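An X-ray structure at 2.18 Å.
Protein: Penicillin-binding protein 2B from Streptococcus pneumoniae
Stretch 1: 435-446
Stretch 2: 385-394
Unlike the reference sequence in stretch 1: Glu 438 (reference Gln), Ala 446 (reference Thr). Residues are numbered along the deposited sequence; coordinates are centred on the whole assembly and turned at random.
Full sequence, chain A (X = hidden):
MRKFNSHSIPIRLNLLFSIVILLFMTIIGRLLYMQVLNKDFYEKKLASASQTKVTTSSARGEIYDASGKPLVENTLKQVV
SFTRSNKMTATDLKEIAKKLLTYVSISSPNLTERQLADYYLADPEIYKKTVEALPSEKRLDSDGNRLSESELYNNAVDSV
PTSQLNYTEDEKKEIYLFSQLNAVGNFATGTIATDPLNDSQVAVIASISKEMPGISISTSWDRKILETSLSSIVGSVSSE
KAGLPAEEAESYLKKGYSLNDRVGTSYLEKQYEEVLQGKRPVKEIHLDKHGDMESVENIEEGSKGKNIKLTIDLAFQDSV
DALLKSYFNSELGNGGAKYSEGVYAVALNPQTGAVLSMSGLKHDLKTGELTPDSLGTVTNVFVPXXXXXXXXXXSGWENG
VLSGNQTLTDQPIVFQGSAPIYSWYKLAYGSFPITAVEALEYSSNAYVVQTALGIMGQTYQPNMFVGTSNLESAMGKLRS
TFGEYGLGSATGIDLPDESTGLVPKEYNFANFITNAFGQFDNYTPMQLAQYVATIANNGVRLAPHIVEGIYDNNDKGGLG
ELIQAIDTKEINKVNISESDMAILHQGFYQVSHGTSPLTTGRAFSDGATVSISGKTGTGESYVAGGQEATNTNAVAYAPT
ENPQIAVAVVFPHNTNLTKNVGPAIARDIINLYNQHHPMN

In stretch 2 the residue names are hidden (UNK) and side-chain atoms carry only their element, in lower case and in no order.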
# COMPACT_ATOMS: atom_id res chain seq x y z
N THR A 435 -4.97 21.25 34.95
CA THR A 435 -5.04 19.79 35.03
C THR A 435 -4.71 19.13 33.70
O THR A 435 -4.46 19.78 32.69
CB THR A 435 -6.45 19.31 35.43
OG1 THR A 435 -7.39 19.65 34.40
CG2 THR A 435 -6.90 19.89 36.79
N ALA A 436 -4.71 17.80 33.69
CA ALA A 436 -4.32 17.08 32.47
C ALA A 436 -5.41 17.26 31.41
O ALA A 436 -5.13 17.47 30.23
CB ALA A 436 -4.05 15.62 32.78
N VAL A 437 -6.66 17.23 31.86
CA VAL A 437 -7.83 17.43 31.01
C VAL A 437 -7.76 18.81 30.34
O VAL A 437 -7.99 18.92 29.14
CB VAL A 437 -9.13 17.33 31.83
CG1 VAL A 437 -10.37 17.68 30.99
CG2 VAL A 437 -9.28 15.94 32.49
N GLU A 438 -7.38 19.83 31.11
CA GLU A 438 -7.35 21.22 30.67
C GLU A 438 -6.15 21.48 29.79
O GLU A 438 -6.23 22.26 28.83
CB GLU A 438 -7.31 22.19 31.87
CG GLU A 438 -8.66 22.39 32.62
CD GLU A 438 -8.46 22.94 34.05
OE1 GLU A 438 -7.31 23.20 34.45
OE2 GLU A 438 -9.45 23.11 34.79
N ALA A 439 -5.03 20.84 30.14
CA ALA A 439 -3.89 20.80 29.24
C ALA A 439 -4.26 20.36 27.83
O ALA A 439 -3.78 20.91 26.84
CB ALA A 439 -2.76 19.92 29.80
N LEU A 440 -5.10 19.34 27.72
CA LEU A 440 -5.55 18.91 26.40
C LEU A 440 -6.53 19.93 25.80
O LEU A 440 -6.41 20.30 24.62
CB LEU A 440 -6.14 17.50 26.47
CG LEU A 440 -5.12 16.36 26.67
CD1 LEU A 440 -5.76 15.03 26.98
CD2 LEU A 440 -4.22 16.18 25.46
N GLU A 441 -7.47 20.39 26.63
CA GLU A 441 -8.49 21.36 26.19
C GLU A 441 -7.88 22.64 25.59
O GLU A 441 -8.35 23.10 24.53
CB GLU A 441 -9.47 21.72 27.30
CG GLU A 441 -10.54 22.74 26.91
CD GLU A 441 -11.53 23.04 28.04
OE1 GLU A 441 -11.42 22.44 29.13
OE2 GLU A 441 -12.43 23.89 27.84
N TYR A 442 -6.83 23.14 26.24
CA TYR A 442 -6.15 24.37 25.84
C TYR A 442 -4.93 24.20 24.95
O TYR A 442 -4.40 25.18 24.40
CB TYR A 442 -5.69 25.16 27.07
CG TYR A 442 -6.72 25.35 28.16
CD1 TYR A 442 -8.08 25.30 27.89
CD2 TYR A 442 -6.31 25.59 29.47
CE1 TYR A 442 -9.02 25.47 28.92
CE2 TYR A 442 -7.23 25.77 30.48
CZ TYR A 442 -8.58 25.70 30.21
OH TYR A 442 -9.47 25.87 31.26
N SER A 443 -4.49 22.96 24.79
CA SER A 443 -3.28 22.66 24.04
C SER A 443 -2.06 23.30 24.69
O SER A 443 -1.26 23.96 24.04
CB SER A 443 -3.39 23.05 22.56
OG SER A 443 -2.49 22.28 21.75
N SER A 444 -1.93 23.09 26.00
CA SER A 444 -0.83 23.67 26.75
C SER A 444 0.50 23.02 26.40
O SER A 444 0.66 21.80 26.58
CB SER A 444 -1.09 23.49 28.25
OG SER A 444 0.09 23.72 28.98
N ASN A 445 1.46 23.80 25.93
CA ASN A 445 2.83 23.30 25.84
C ASN A 445 3.51 23.16 27.22
O ASN A 445 4.36 22.29 27.38
CB ASN A 445 3.70 24.17 24.94
CG ASN A 445 3.44 23.96 23.45
OD1 ASN A 445 2.92 22.93 23.01
ND2 ASN A 445 3.85 24.94 22.66
N ALA A 446 3.16 24.00 28.19
CA ALA A 446 3.81 23.95 29.51
C ALA A 446 3.62 22.60 30.17
O ALA A 446 4.53 22.09 30.84
CB ALA A 446 3.29 25.04 30.44
N UNK A 385 2.41 18.16 14.97
CA UNK A 385 1.97 19.24 15.84
C UNK A 385 1.20 18.73 17.06
O UNK A 385 1.39 17.58 17.49
N UNK A 386 0.30 19.57 17.57
CA UNK A 386 -0.29 19.41 18.90
C UNK A 386 -1.26 18.24 19.06
O UNK A 386 -1.73 17.96 20.17
o UNK A 386 -0.10 21.63 19.90
c UNK A 386 -1.00 20.71 19.30
N UNK A 387 -1.63 17.60 17.97
CA UNK A 387 -2.49 16.42 18.08
C UNK A 387 -1.89 15.39 19.03
O UNK A 387 -2.61 14.73 19.75
c UNK A 387 -3.66 16.82 15.91
c UNK A 387 -1.55 15.43 15.95
c UNK A 387 -2.83 15.82 16.72
N UNK A 388 -0.57 15.29 19.09
CA UNK A 388 0.10 14.20 19.78
C UNK A 388 0.18 14.38 21.30
O UNK A 388 0.73 13.52 21.96
c UNK A 388 1.55 13.97 19.29
c UNK A 388 2.46 15.08 19.77
c UNK A 388 1.61 13.73 17.77
N UNK A 389 -0.39 15.45 21.85
CA UNK A 389 -0.17 15.75 23.25
C UNK A 389 -0.69 14.69 24.24
O UNK A 389 -0.14 14.52 25.33
c UNK A 389 -0.20 19.64 23.19
c UNK A 389 0.83 20.60 22.62
c UNK A 389 0.29 18.21 22.99
n UNK A 389 0.49 22.06 22.64
c UNK A 389 -0.65 17.17 23.57
N UNK A 390 -1.72 13.97 23.84
CA UNK A 390 -2.25 12.86 24.64
C UNK A 390 -1.27 11.69 24.78
O UNK A 390 -1.30 10.97 25.80
c UNK A 390 -3.53 12.36 24.05
N UNK A 391 -0.41 11.49 23.79
CA UNK A 391 0.57 10.41 23.89
C UNK A 391 1.68 10.81 24.86
O UNK A 391 2.19 9.97 25.61
c UNK A 391 1.12 9.99 22.51
N UNK A 392 2.05 12.08 24.88
CA UNK A 392 3.08 12.56 25.82
C UNK A 392 2.66 12.48 27.27
O UNK A 392 3.47 12.10 28.12
o UNK A 392 3.79 14.16 24.16
c UNK A 392 3.47 14.02 25.55
c UNK A 392 4.67 14.39 26.39
N UNK A 393 1.42 12.87 27.56
CA UNK A 393 0.84 12.66 28.87
C UNK A 393 0.84 11.17 29.22
O UNK A 393 1.13 10.79 30.36
c UNK A 393 -0.57 13.28 28.98
c UNK A 393 -0.51 14.79 28.72
c UNK A 393 -1.89 15.47 28.59
c UNK A 393 -1.13 13.14 30.39
N UNK A 394 0.48 10.31 28.28
CA UNK A 394 0.50 8.88 28.57
C UNK A 394 1.90 8.46 29.05
O UNK A 394 2.05 7.71 30.01
c UNK A 394 0.11 8.07 27.34
o UNK A 394 -1.20 8.35 26.90
O HOH W 1 -1.60 24.13 19.94

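Position 385 carries no side-chain atoms, and its phi of 64° lies where glycine is most at ease; it is Gly 385, out of reach of stretch 1. At position 386 one carbon bears a single oxygen, the pattern of serine. Its CA-to-CB bond points toward stretch 1, and the oxygen lies 3.1 Å from OG of Ser 443, while water 1 joins the two. This is Ser 386.

Positions 387 and 388 each have three carbons, the first carrying the other two, which makes them Val 387 and Val 388. Both point away from stretch 1 and leave it untouched, and with Ser 386 they form a short 3-10 segment.

Position 389 has four carbons in a row ending in nitrogen, an unbranched chain that only lysine provides among the standard residues. Lys 389 is directed toward stretch 1, and its outer torsions, chi2 to chi4, are all t, so the chain is extended. Its NZ donates to OD1 of Asn 445 at 2.6 Å, to O of Ser 443 at 2.9 Å and to OG of Ser 443 at 3.1 Å. Within its own stretch, NZ also donates to OG of Ser 386 at 2.8 Å.

A single carbon at position 390 identifies Ala 390; its CB lies 4.1 Å from CD2 of Leu 440. Position 391, likewise one carbon, is Ala 391, and it does not reach stretch 1. At position 392 the first carbon carries one oxygen and one carbon, as in threonine; Thr 392 is also out of reach, its hydroxyl bonded elsewhere in the structure.

Position 393 has four carbons, forked at the first with one arm two carbons long: isoleucine. CD1 of Ile 393 ends that longer arm, 3.9 Å from CG of Leu 440 and 4.1 Å from O of Ala 436. Position 394 has one carbon and one oxygen and is Ser 394, whose OG donates to O of Ala 390 at 2.8 Å, one turn back along the helix.

The contact joins an apolar packing surface to a polar cluster. Helices 436-442 and 389-394 run nearly antiparallel, at 157°, with Leu 440 packed against Ala 390 and Ile 393. Ser 443, with positive phi, leaves the first helix and offers both its carbonyl and its hydroxyl to Lys 389, while the end of Asn 445 comes nearer to supply a third acceptor. The ammonium group is thus held by oxygen atoms from both stretches, and these bonds involve no carboxylate.

Stretch 2 385-394: GSVVKAATIS
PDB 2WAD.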